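Local structure of CBS domain containing membrane protein (Sphaerobacter thermophilus, 4ESY) at residues B[118-123]-B[139-144]; B[60-65]-B[109-114]; B[16-21]-B[122-127]; B[28-33]-B[145-150]. The protein is of unknown function, but its C-terminal part, described here, carries a pair of CBS domains, modules that in relatives often bind adenosine nucleotides and regulate neighbouring domains. All blocks are in the same frame, centred on the assembly; numbering follows the deposited sequence. Where two conformers were deposited one is given.

Contact 1: residues B[118-123]-B[139-144]; sequences AAPEDS and IPVVQD
Pro-120 and Gln-143 cross at about a right angle, the proline ring lying against the root of an extended glutamine. Gln-143 has CG anti to its backbone N (chi1 179°), and Pro-120 CG rests 3.8 Å from Gln-143 CB, so the aliphatic part of a surface residue does the packing. The same ring also sets CD 3.9 Å from Val-141 CG1, the branch that lies anti to the valine N. CD also comes 3.3 Å from the carbonyl oxygen of Val-142. An alanine in place of Pro-120 would lose CG and CD, and so would probably loosen the packing on Val-141 and Gln-143 and leave the turn less rigid. Farther along, Ala-118 CB meets Ile-139 CG2 at 4.1 Å; a methyl is enough here, because Ile-127 and Gln-130 of helix 124-134 press on the same alanine. Backbone bonds fix the spacing: Ala-118 N donates to Pro-140 O at 2.9 Å and Val-142 N to Ala-118 O at 2.8 Å, both nearly along the C=O axis. Beyond this bridge a type I turn runs from Ala-119 to Asp-122, whose OD2 accepts from Ala-119 N from above the carboxylate plane (2.9 Å). The two bonds around Val-141 have the pattern of a single parallel bridge; with helix 124-134 between, this is consistent with the beta-alpha-beta unit of the CBS fold, although 118-123 forms no regular strand.

Contact 2: residues B[60-65]-B[109-114]; sequences HLVGII and AVMTQP
The carboxamide of Gln-113 is the flat group that reaches across, and it does so within its own plane: NE2 donates to Val-62 O at 2.8 Å, with the oxygen only 6° out of the amide plane. A bend at chi2 (-47°) brings the group back to the strand although the side chain sets out away from it. A second conformer of Gln-113 was modelled, so this bond need not be permanent. The Pro-114 ring meets aliphatic groups instead, its CB lying 4.2 Å from Ile-64 CG1 and its CG near Leu-61; Pro-140 of the other CBS domain's hairpin packs on all three. Just before these two residues, Thr-112 forms a single antiparallel bridge with Ile-64, a hydrogen-bonded pair in which Ile-64 N donates to Thr-112 O and Thr-112 N to Ile-64 O (2.8 Å). In this way the chain following helix 107-110, in the second CBS domain, adds itself to strand 61-64 of the first, whose far side pairs with strand 53-55 through a classic beta bulge, Val-62 and Gly-63 both facing Val-54. Glycine suits this place because a CB would collide with the Met-111 side chain, whose SE (a sulphur in the native residue) stands 3.9 Å from Gly-63 CA. The extended Met-111 chain runs obliquely across Val-62, SE 4.1 Å from Val-62 CG2. At the other end Ile-65 CD1 packs on Val-110 CG2 at 3.7 Å, both on Leu-37 of helix 37-46. A water joins Thr-112 OG1 to Ile-64 O, giving that carbonyl a second donor.

Contact 3: residues B[16-21]-B[122-127]; sequences RQVPIR and DSVGSI
Three backbone hydrogen bonds tie the chain leaving helix 2-17 to the start of helix 124-134. Arg-16 O takes Gly-125 N on a lone pair at 2.9 Å. Val-18 O accepts from Val-124 N and Asp-122 O from Ile-20 N, the latter 2.7 Å long and almost straight (178°). Ser-123 is the N-cap: its OG accepts from Ser-126 N at 3.1 Å, while Ser-126 OG donates back to Ser-123 O. A water links Ser-123 OG to Gln-17 OE1. The guanidinium face supplies the second kind of contact. The Arg-16 guanidinium lies over Gly-125 with CA 3.5 Å above the centre of its plane, a place where any CB would collide with CZ; glycine therefore lets the charge slide across the helix to its salt bridge with Asp-129. An alanine in place of Arg-16 would remove this flat group, and would probably leave Gly-125 less well covered and Asp-129 without that partner. Apolar packing follows: Ile-20 CD1 and Ile-127 CG2, crossing at about a right angle, are 3.3 Å apart, tighter than usual van der Waals contact. Val-18 and Val-124 lie side by side, CB to CG2 4.0 Å, and Val-18 also meets an apolar side chain of the other subunit. Because carbonyls of 16-21 accept from Val-124 and Gly-125, the first-turn N-H groups, the linker and serine cap together satisfy the helix N-terminus.

Contact 4: residues B[28-33]-B[145-150]; sequences VVTVRE and GVPVGI
Val-28 CB points toward the hairpin strand and sits 3.7 Å from the carbonyl oxygen of Val-148. From there the two methyls part. CG1, in the crowded position between the backbone N and the carbonyl carbon (chi1 74°), approaches Pro-147 O at 3.8 Å. CG2, anti to the backbone N, reaches over the next peptide to Gly-149 N at 3.9 Å. The valine thus straddles the backbone and meets the main chain of Pro-147, Val-148 and Gly-149 rather than side chains, with the Val-148 CB directed away. A short beta-branched residue suits this place, since its two methyls reach two successive peptides without a long chain. Two residues on, Thr-30 CG2 lies loosely against Pro-147 CG at 4.4 Å. No hydrogen bond joins the segments, and the area they share is small, so the contact is slight and purely van der Waals, with Val-28 on the surface. The strand surface is shaped by a classic beta bulge, Val-148 and Gly-149 both facing Val-141. Pro-147 also packs on Pro-53 and Val-55 of strand 53-55, the neighbour of strand 31-32; the chain leading into that strand therefore lies beside the hairpin of strands 138-143 and 146-152, bringing the sheets of the two CBS domains together.

How the contacts relate
Contacts 1 and 3 share Asp-122 and Ser-123, and their centres lie 9 Å apart: one fastens the turn before helix 124-134 to a strand, the other to the N-terminal linker, whose Arg-21 N probably bonds to Pro-120 O. Contacts 1 and 4 use opposite strands of one hairpin, with Val-141 N and O paired to Gly-149 O and Val-148 N. Contact 2, centred 10 Å from contact 4, joins the two CBS domains, and its Pro-114 packs on Pro-140 of contact 1 (CB to CG 3.7 Å). Contacts 2 and 3 do not touch, their centres 23 Å apart and nearest atoms about 11 Å. No ligand marks a site, though clefts between paired CBS domains bind nucleotides in relatives.

Contact 1: residues B[118-123]-B[139-144]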
loop_
_atom_site.group_PDB
_atom_site.type_symbol
_atom_site.label_atom_id
_atom_site.label_comp_id
_atom_site.label_asym_id
_atom_site.label_seq_id
_atom_site.Cartn_x
_atom_site.Cartn_y
_atom_site.Cartn_z
ATOM N N ALA B 118 8.251 16.544 6.232
ATOM C CA ALA B 118 9.501 16.785 5.508
ATOM C C ALA B 118 9.376 17.980 4.558
ATOM O O ALA B 118 8.254 18.427 4.244
ATOM C CB ALA B 118 9.904 15.528 4.734
ATOM N N ALA B 119 10.524 18.493 4.115
ATOM C CA ALA B 119 10.601 19.518 3.065
ATOM C C ALA B 119 11.157 18.862 1.795
ATOM O O ALA B 119 11.876 17.874 1.880
ATOM C CB ALA B 119 11.487 20.694 3.524
ATOM N N PRO B 120 10.787 19.369 0.606
ATOM C CA PRO B 120 11.194 18.696 -0.640
ATOM C C PRO B 120 12.716 18.680 -0.911
ATOM O O PRO B 120 13.230 17.869 -1.704
ATOM C CB PRO B 120 10.443 19.494 -1.719
ATOM C CG PRO B 120 10.165 20.817 -1.097
ATOM C CD PRO B 120 9.881 20.506 0.340
ATOM N N GLU B 121 13.444 19.571 -0.244
ATOM C CA GLU B 121 14.882 19.588 -0.398
ATOM C C GLU B 121 15.595 18.612 0.544
ATOM O O GLU B 121 16.792 18.477 0.457
ATOM C CB GLU B 121 15.434 21.015 -0.198
ATOM C CG GLU B 121 15.430 21.478 1.257
ATOM C CD GLU B 121 14.115 22.143 1.711
ATOM O OE1 GLU B 121 13.051 21.953 1.065
ATOM O OE2 GLU B 121 14.153 22.862 2.742
ATOM N N ASP B 122 14.874 17.966 1.462
ATOM C CA ASP B 122 15.472 16.939 2.338
ATOM C C ASP B 122 15.849 15.669 1.531
ATOM O O ASP B 122 15.287 15.383 0.475
ATOM C CB ASP B 122 14.488 16.508 3.451
ATOM C CG ASP B 122 14.184 17.615 4.495
ATOM O OD1 ASP B 122 15.031 18.527 4.691
ATOM O OD2 ASP B 122 13.091 17.529 5.152
ATOM N N SER B 123 16.752 14.863 2.060
ATOM C CA SER B 123 17.185 13.688 1.324
ATOM C C SER B 123 16.319 12.468 1.608
ATOM O O SER B 123 15.718 12.324 2.668
ATOM C CB SER B 123 18.647 13.362 1.661
ATOM O OG SER B 123 18.711 12.868 2.969
ATOM N N ILE B 139 4.713 10.103 5.638
ATOM C CA ILE B 139 5.179 11.423 6.049
ATOM C C ILE B 139 4.829 12.438 4.985
ATOM O O ILE B 139 5.268 12.282 3.838
ATOM C CB ILE B 139 6.711 11.437 6.231
ATOM C CG1 ILE B 139 7.097 10.556 7.435
ATOM C CG2 ILE B 139 7.231 12.896 6.422
ATOM C CD1 ILE B 139 8.609 10.283 7.579
ATOM N N PRO B 140 4.103 13.498 5.367
ATOM C CA PRO B 140 3.741 14.594 4.470
ATOM C C PRO B 140 4.959 15.473 4.093
ATOM O O PRO B 140 5.856 15.693 4.899
ATOM C CB PRO B 140 2.671 15.384 5.267
ATOM C CG PRO B 140 2.965 15.097 6.692
ATOM C CD PRO B 140 3.561 13.691 6.729
ATOM N N VAL B 141 5.003 15.907 2.841
ATOM C CA VAL B 141 6.054 16.803 2.366
ATOM C C VAL B 141 5.398 18.159 2.174
ATOM O O VAL B 141 4.346 18.275 1.555
ATOM C CB VAL B 141 6.713 16.295 1.066
ATOM C CG1 VAL B 141 7.919 17.154 0.700
ATOM C CG2 VAL B 141 7.152 14.835 1.232
ATOM N N VAL B 142 6.017 19.174 2.762
ATOM C CA VAL B 142 5.494 20.519 2.777
ATOM C C VAL B 142 6.540 21.462 2.240
ATOM O O VAL B 142 7.706 21.362 2.603
ATOM C CB VAL B 142 5.148 20.909 4.210
ATOM C CG1 VAL B 142 4.806 22.384 4.302
ATOM C CG2 VAL B 142 4.001 20.055 4.686
ATOM N N GLN B 143 6.108 22.367 1.367
ATOM C CA GLN B 143 6.953 23.377 0.749
ATOM C C GLN B 143 6.236 24.721 0.944
ATOM O O GLN B 143 5.218 24.993 0.297
ATOM C CB GLN B 143 7.161 23.046 -0.742
ATOM C CG GLN B 143 8.022 24.068 -1.543
ATOM C CD GLN B 143 8.114 23.740 -3.041
ATOM O OE1 GLN B 143 7.631 22.702 -3.508
ATOM N NE2 GLN B 143 8.724 24.632 -3.799
ATOM N N ASP B 144 6.737 25.520 1.887
ATOM C CA ASP B 144 6.148 26.818 2.262
ATOM C C ASP B 144 4.741 26.710 2.864
ATOM O O ASP B 144 3.852 27.476 2.490
ATOM C CB ASP B 144 6.110 27.793 1.075
ATOM C CG ASP B 144 7.449 27.908 0.346
ATOM O OD1 ASP B 144 8.516 27.926 1.012
ATOM O OD2 ASP B 144 7.421 27.988 -0.909
#

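Contact 2: residues B[60-65]-B[109-114]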
loop_
_atom_site.group_PDB
_atom_site.type_symbol
_atom_site.label_atom_id
_atom_site.label_comp_id
_atom_site.label_asym_id
_atom_site.label_seq_id
_atom_site.Cartn_x
_atom_site.Cartn_y
_atom_site.Cartn_z
ATOM N N HIS B 60 -3.412 25.374 3.954
ATOM C CA HIS B 60 -2.364 24.902 4.855
ATOM C C HIS B 60 -2.668 23.493 5.374
ATOM O O HIS B 60 -3.818 23.175 5.668
ATOM C CB HIS B 60 -2.264 25.824 6.059
ATOM C CG HIS B 60 -2.169 27.263 5.690
ATOM N ND1 HIS B 60 -1.056 27.796 5.076
ATOM C CD2 HIS B 60 -3.050 28.282 5.838
ATOM C CE1 HIS B 60 -1.254 29.087 4.864
ATOM N NE2 HIS B 60 -2.462 29.406 5.309
ATOM N N LEU B 61 -1.636 22.676 5.535
ATOM C CA LEU B 61 -1.811 21.296 6.031
ATOM C C LEU B 61 -2.382 21.316 7.454
ATOM O O LEU B 61 -1.868 22.008 8.294
ATOM C CB LEU B 61 -0.446 20.608 6.089
ATOM C CG LEU B 61 -0.431 19.164 6.534
ATOM C CD1 LEU B 61 -1.142 18.308 5.497
ATOM C CD2 LEU B 61 1.018 18.706 6.706
ATOM N N VAL B 62 -3.411 20.535 7.731
ATOM C CA VAL B 62 -3.906 20.425 9.081
ATOM C C VAL B 62 -3.988 18.945 9.532
ATOM O O VAL B 62 -4.157 18.668 10.702
ATOM C CB VAL B 62 -5.307 21.105 9.304
ATOM C CG1 VAL B 62 -5.200 22.633 9.226
ATOM C CG2 VAL B 62 -6.387 20.522 8.351
ATOM N N GLY B 63 -3.831 18.003 8.607
ATOM C CA GLY B 63 -3.968 16.616 8.992
ATOM C C GLY B 63 -3.728 15.715 7.799
ATOM O O GLY B 63 -3.386 16.194 6.713
ATOM N N ILE B 64 -3.856 14.424 8.050
ATOM C CA ILE B 64 -3.748 13.362 7.055
ATOM C C ILE B 64 -4.963 12.457 7.209
ATOM O O ILE B 64 -5.409 12.202 8.325
ATOM C CB ILE B 64 -2.567 12.491 7.345
ATOM C CG1 ILE B 64 -1.334 13.361 7.493
ATOM C CG2 ILE B 64 -2.379 11.447 6.215
ATOM C CD1 ILE B 64 -0.941 13.998 6.191
ATOM N N ILE B 65 -5.499 11.962 6.106
ATOM C CA ILE B 65 -6.635 11.047 6.227
ATOM C C ILE B 65 -6.387 9.882 5.272
ATOM O O ILE B 65 -5.839 10.079 4.173
ATOM C CB ILE B 65 -7.970 11.806 5.910
ATOM C CG1 ILE B 65 -9.231 10.964 6.210
ATOM C CG2 ILE B 65 -7.988 12.311 4.473
ATOM C CD1 ILE B 65 -10.582 11.802 6.018
ATOM N N ALA B 109 -13.099 15.191 11.487
ATOM C CA ALA B 109 -13.544 14.347 12.570
ATOM C C ALA B 109 -12.804 13.022 12.617
ATOM O O ALA B 109 -12.728 12.408 13.683
ATOM C CB ALA B 109 -15.038 14.147 12.493
ATOM N N VAL B 110 -12.239 12.576 11.488
ATOM C CA VAL B 110 -11.442 11.359 11.532
ATOM C C VAL B 110 -9.939 11.502 11.199
ATOM O O VAL B 110 -9.197 10.550 11.362
ATOM C CB VAL B 110 -12.071 10.226 10.642
ATOM C CG1 VAL B 110 -13.537 9.908 11.094
ATOM C CG2 VAL B 110 -12.016 10.598 9.168
HETATM N N MSE B 111 -9.487 12.653 10.704
HETATM C CA MSE B 111 -8.091 12.749 10.284
HETATM C C MSE B 111 -7.093 12.589 11.449
HETATM O O MSE B 111 -7.430 12.733 12.646
HETATM C CB MSE B 111 -7.839 14.065 9.551
HETATM C CG MSE B 111 -7.926 15.203 10.533
HETATM SE SE MSE B 111 -7.771 16.939 9.723
HETATM C CE MSE B 111 -7.476 17.951 11.379
ATOM N N THR B 112 -5.853 12.278 11.117
ATOM C CA THR B 112 -4.826 12.261 12.154
ATOM C C THR B 112 -3.841 13.424 11.981
ATOM O O THR B 112 -3.731 14.016 10.900
ATOM C CB THR B 112 -4.064 10.921 12.191
ATOM O OG1 THR B 112 -3.480 10.679 10.914
ATOM C CG2 THR B 112 -4.998 9.761 12.509
ATOM N N GLN B 113 -3.139 13.725 13.063
ATOM C CA GLN B 113 -2.049 14.673 13.068
ATOM C C GLN B 113 -0.770 13.960 12.688
ATOM O O GLN B 113 -0.496 12.860 13.171
ATOM C CB GLN B 113 -1.925 15.275 14.464
ATOM C CG GLN B 113 -3.080 16.162 14.744
ATOM C CD GLN B 113 -3.309 17.081 13.569
ATOM O OE1 GLN B 113 -2.435 17.876 13.218
ATOM N NE2 GLN B 113 -4.465 16.967 12.938
ATOM N N PRO B 114 0.019 14.577 11.807
ATOM C CA PRO B 114 1.307 13.952 11.458
ATOM C C PRO B 114 2.349 14.292 12.527
ATOM O O PRO B 114 2.476 15.454 12.922
ATOM C CB PRO B 114 1.670 14.617 10.129
ATOM C CG PRO B 114 1.033 16.025 10.242
ATOM C CD PRO B 114 -0.222 15.848 11.094
HETATM O O HOH W 1 -4.272 9.318 9.029
#

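Contact 3: residues B[16-21]-B[122-127]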
loop_
_atom_site.group_PDB
_atom_site.type_symbol
_atom_site.label_atom_id
_atom_site.label_comp_id
_atom_site.label_asym_id
_atom_site.label_seq_id
_atom_site.Cartn_x
_atom_site.Cartn_y
_atom_site.Cartn_z
ATOM N N ARG B 16 20.627 7.426 -0.961
ATOM C CA ARG B 16 20.243 8.216 0.220
ATOM C C ARG B 16 20.342 9.736 0.022
ATOM O O ARG B 16 19.720 10.502 0.766
ATOM C CB ARG B 16 21.073 7.847 1.439
ATOM C CG ARG B 16 20.761 6.492 2.023
ATOM C CD ARG B 16 21.660 6.272 3.217
ATOM N NE ARG B 16 21.534 7.365 4.185
ATOM C CZ ARG B 16 20.695 7.366 5.224
ATOM N NH1 ARG B 16 20.670 8.402 6.059
ATOM N NH2 ARG B 16 19.889 6.330 5.430
ATOM N N GLN B 17 21.099 10.168 -0.977
ATOM C CA GLN B 17 21.306 11.595 -1.189
ATOM C C GLN B 17 20.341 12.200 -2.185
ATOM O O GLN B 17 20.320 13.402 -2.359
ATOM C CB GLN B 17 22.748 11.896 -1.610
ATOM C CG GLN B 17 23.761 11.595 -0.496
ATOM C CD GLN B 17 23.399 12.262 0.841
ATOM O OE1 GLN B 17 23.307 11.600 1.872
ATOM N NE2 GLN B 17 23.197 13.583 0.819
ATOM N N VAL B 18 19.535 11.369 -2.836
ATOM C CA VAL B 18 18.473 11.863 -3.724
ATOM C C VAL B 18 17.498 12.808 -2.992
ATOM O O VAL B 18 17.004 12.487 -1.920
ATOM C CB VAL B 18 17.692 10.662 -4.276
ATOM C CG1 VAL B 18 16.417 11.105 -5.033
ATOM C CG2 VAL B 18 18.624 9.769 -5.139
ATOM N N PRO B 19 17.219 13.991 -3.555
ATOM C CA PRO B 19 16.287 14.823 -2.768
ATOM C C PRO B 19 14.859 14.311 -2.894
ATOM O O PRO B 19 14.476 13.786 -3.943
ATOM C CB PRO B 19 16.423 16.230 -3.376
ATOM C CG PRO B 19 17.027 16.005 -4.745
ATOM C CD PRO B 19 17.837 14.720 -4.673
ATOM N N ILE B 20 14.108 14.440 -1.806
ATOM C CA ILE B 20 12.695 14.067 -1.778
ATOM C C ILE B 20 11.908 14.516 -2.993
ATOM O O ILE B 20 11.156 13.732 -3.564
ATOM C CB ILE B 20 11.978 14.594 -0.504
ATOM C CG1 ILE B 20 12.428 13.782 0.690
ATOM C CG2 ILE B 20 10.472 14.408 -0.621
ATOM C CD1 ILE B 20 12.251 12.318 0.411
ATOM N N ARG B 21 12.079 15.765 -3.399
ATOM C CA ARG B 21 11.265 16.280 -4.503
ATOM C C ARG B 21 11.407 15.420 -5.778
ATOM O O ARG B 21 10.507 15.398 -6.610
ATOM C CB ARG B 21 11.529 17.773 -4.772
ATOM C CG ARG B 21 12.396 18.056 -5.992
ATOM C CD ARG B 21 12.963 19.471 -5.980
ATOM N NE ARG B 21 14.331 19.464 -5.471
ATOM C CZ ARG B 21 14.773 20.251 -4.497
ATOM N NH1 ARG B 21 13.953 21.136 -3.930
ATOM N NH2 ARG B 21 16.038 20.153 -4.096
ATOM N N ASP B 122 14.874 17.966 1.462
ATOM C CA ASP B 122 15.472 16.939 2.338
ATOM C C ASP B 122 15.849 15.669 1.531
ATOM O O ASP B 122 15.287 15.383 0.475
ATOM C CB ASP B 122 14.488 16.508 3.451
ATOM C CG ASP B 122 14.184 17.615 4.495
ATOM O OD1 ASP B 122 15.031 18.527 4.691
ATOM O OD2 ASP B 122 13.091 17.529 5.152
ATOM N N SER B 123 16.752 14.863 2.060
ATOM C CA SER B 123 17.185 13.688 1.324
ATOM C C SER B 123 16.319 12.468 1.608
ATOM O O SER B 123 15.718 12.324 2.668
ATOM C CB SER B 123 18.647 13.362 1.661
ATOM O OG SER B 123 18.711 12.868 2.969
ATOM N N VAL B 124 16.309 11.551 0.657
ATOM C CA VAL B 124 15.695 10.245 0.865
ATOM C C VAL B 124 16.190 9.575 2.170
ATOM O O VAL B 124 15.378 9.087 2.968
ATOM C CB VAL B 124 15.932 9.337 -0.380
ATOM C CG1 VAL B 124 15.796 7.862 -0.033
ATOM C CG2 VAL B 124 14.987 9.746 -1.521
ATOM N N GLY B 125 17.508 9.579 2.391
ATOM C CA GLY B 125 18.082 8.976 3.581
ATOM C C GLY B 125 17.469 9.548 4.849
ATOM O O GLY B 125 17.100 8.832 5.774
ATOM N N SER B 126 17.300 10.857 4.875
ATOM C CA SER B 126 16.841 11.511 6.093
ATOM C C SER B 126 15.351 11.205 6.373
ATOM O O SER B 126 14.949 11.009 7.518
ATOM C CB SER B 126 17.081 13.021 5.969
ATOM O OG SER B 126 16.139 13.587 5.065
ATOM N N ILE B 127 14.521 11.154 5.332
ATOM C CA ILE B 127 13.131 10.770 5.540
ATOM C C ILE B 127 13.037 9.263 5.895
ATOM O O ILE B 127 12.276 8.860 6.768
ATOM C CB ILE B 127 12.210 11.227 4.353
ATOM C CG1 ILE B 127 10.737 11.055 4.693
ATOM C CG2 ILE B 127 12.437 10.408 3.142
ATOM C CD1 ILE B 127 9.811 12.000 3.864
HETATM O O HOH W 2 21.153 11.454 3.818
#

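Contact 4: residues B[28-33]-B[145-150]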
loop_
_atom_site.group_PDB
_atom_site.type_symbol
_atom_site.label_atom_id
_atom_site.label_comp_id
_atom_site.label_asym_id
_atom_site.label_seq_id
_atom_site.Cartn_x
_atom_site.Cartn_y
_atom_site.Cartn_z
ATOM N N VAL B 28 -0.222 16.083 -6.263
ATOM C CA VAL B 28 -0.840 15.994 -4.950
ATOM C C VAL B 28 -2.344 16.271 -5.021
ATOM O O VAL B 28 -2.799 17.218 -5.660
ATOM C CB VAL B 28 -0.131 16.856 -3.877
ATOM C CG1 VAL B 28 -0.425 18.344 -4.064
ATOM C CG2 VAL B 28 -0.548 16.405 -2.483
ATOM N N VAL B 29 -3.124 15.409 -4.394
ATOM C CA VAL B 29 -4.547 15.640 -4.304
ATOM C C VAL B 29 -4.860 15.846 -2.829
ATOM O O VAL B 29 -4.505 15.024 -2.010
ATOM C CB VAL B 29 -5.345 14.448 -4.858
ATOM C CG1 VAL B 29 -6.811 14.732 -4.728
ATOM C CG2 VAL B 29 -4.963 14.169 -6.326
ATOM N N THR B 30 -5.468 16.964 -2.479
ATOM C CA THR B 30 -5.779 17.227 -1.090
ATOM C C THR B 30 -7.296 17.236 -0.894
ATOM O O THR B 30 -8.036 17.314 -1.880
ATOM C CB THR B 30 -5.220 18.586 -0.625
ATOM O OG1 THR B 30 -5.952 19.639 -1.265
ATOM C CG2 THR B 30 -3.741 18.711 -0.940
ATOM N N VAL B 31 -7.742 17.160 0.370
ATOM C CA VAL B 31 -9.134 17.385 0.716
ATOM C C VAL B 31 -9.209 18.470 1.801
ATOM O O VAL B 31 -8.209 18.751 2.499
ATOM C CB VAL B 31 -9.834 16.060 1.245
ATOM C CG1 VAL B 31 -9.820 14.932 0.168
ATOM C CG2 VAL B 31 -9.197 15.585 2.505
ATOM N N ARG B 32 -10.390 19.076 1.955
ATOM C CA ARG B 32 -10.576 20.135 2.936
ATOM C C ARG B 32 -11.073 19.516 4.214
ATOM O O ARG B 32 -11.822 18.522 4.200
ATOM C CB ARG B 32 -11.601 21.169 2.432
ATOM C CG ARG B 32 -11.128 21.966 1.219
ATOM C CD ARG B 32 -10.383 23.203 1.724
ATOM N NE ARG B 32 -9.968 24.100 0.660
ATOM C CZ ARG B 32 -10.702 25.094 0.164
ATOM N NH1 ARG B 32 -11.927 25.344 0.616
ATOM N NH2 ARG B 32 -10.194 25.834 -0.816
ATOM N N GLU B 33 -10.696 20.120 5.334
ATOM C CA GLU B 33 -11.098 19.565 6.611
ATOM C C GLU B 33 -12.614 19.554 6.776
ATOM O O GLU B 33 -13.130 18.754 7.533
ATOM C CB GLU B 33 -10.435 20.307 7.772
ATOM C CG GLU B 33 -10.885 21.728 7.864
ATOM C CD GLU B 33 -10.136 22.515 8.970
ATOM O OE1 GLU B 33 -9.659 21.889 9.947
ATOM O OE2 GLU B 33 -10.039 23.755 8.856
ATOM N N GLY B 145 4.530 25.775 3.787
ATOM C CA GLY B 145 3.221 25.616 4.413
ATOM C C GLY B 145 2.235 24.723 3.653
ATOM O O GLY B 145 1.302 24.155 4.264
ATOM N N VAL B 146 2.486 24.596 2.342
ATOM C CA VAL B 146 1.668 23.866 1.366
ATOM C C VAL B 146 2.124 22.438 1.121
ATOM O O VAL B 146 3.295 22.217 0.726
ATOM C CB VAL B 146 1.766 24.567 0.000
ATOM C CG1 VAL B 146 1.060 23.782 -1.075
ATOM C CG2 VAL B 146 1.175 25.978 0.075
ATOM N N PRO B 147 1.197 21.466 1.285
ATOM C CA PRO B 147 1.500 20.054 1.018
ATOM C C PRO B 147 1.899 19.857 -0.451
ATOM O O PRO B 147 1.294 20.404 -1.354
ATOM C CB PRO B 147 0.166 19.324 1.292
ATOM C CG PRO B 147 -0.748 20.335 1.883
ATOM C CD PRO B 147 -0.233 21.702 1.570
ATOM N N VAL B 148 2.921 19.081 -0.700
ATOM C CA VAL B 148 3.279 18.825 -2.082
ATOM C C VAL B 148 3.355 17.334 -2.285
ATOM O O VAL B 148 3.576 16.868 -3.381
ATOM C CB VAL B 148 4.660 19.442 -2.437
ATOM C CG1 VAL B 148 4.590 20.966 -2.441
ATOM C CG2 VAL B 148 5.709 18.964 -1.462
ATOM N N GLY B 149 3.169 16.568 -1.222
ATOM C CA GLY B 149 3.149 15.129 -1.380
ATOM C C GLY B 149 3.019 14.401 -0.064
ATOM O O GLY B 149 3.053 15.026 0.993
ATOM N N ILE B 150 2.861 13.077 -0.142
ATOM C CA ILE B 150 2.965 12.198 1.020
ATOM C C ILE B 150 3.893 11.064 0.622
ATOM O O ILE B 150 3.710 10.453 -0.420
ATOM C CB ILE B 150 1.618 11.603 1.475
ATOM C CG1 ILE B 150 0.744 12.646 2.159
ATOM C CG2 ILE B 150 1.858 10.477 2.513
ATOM C CD1 ILE B 150 -0.698 12.153 2.449
#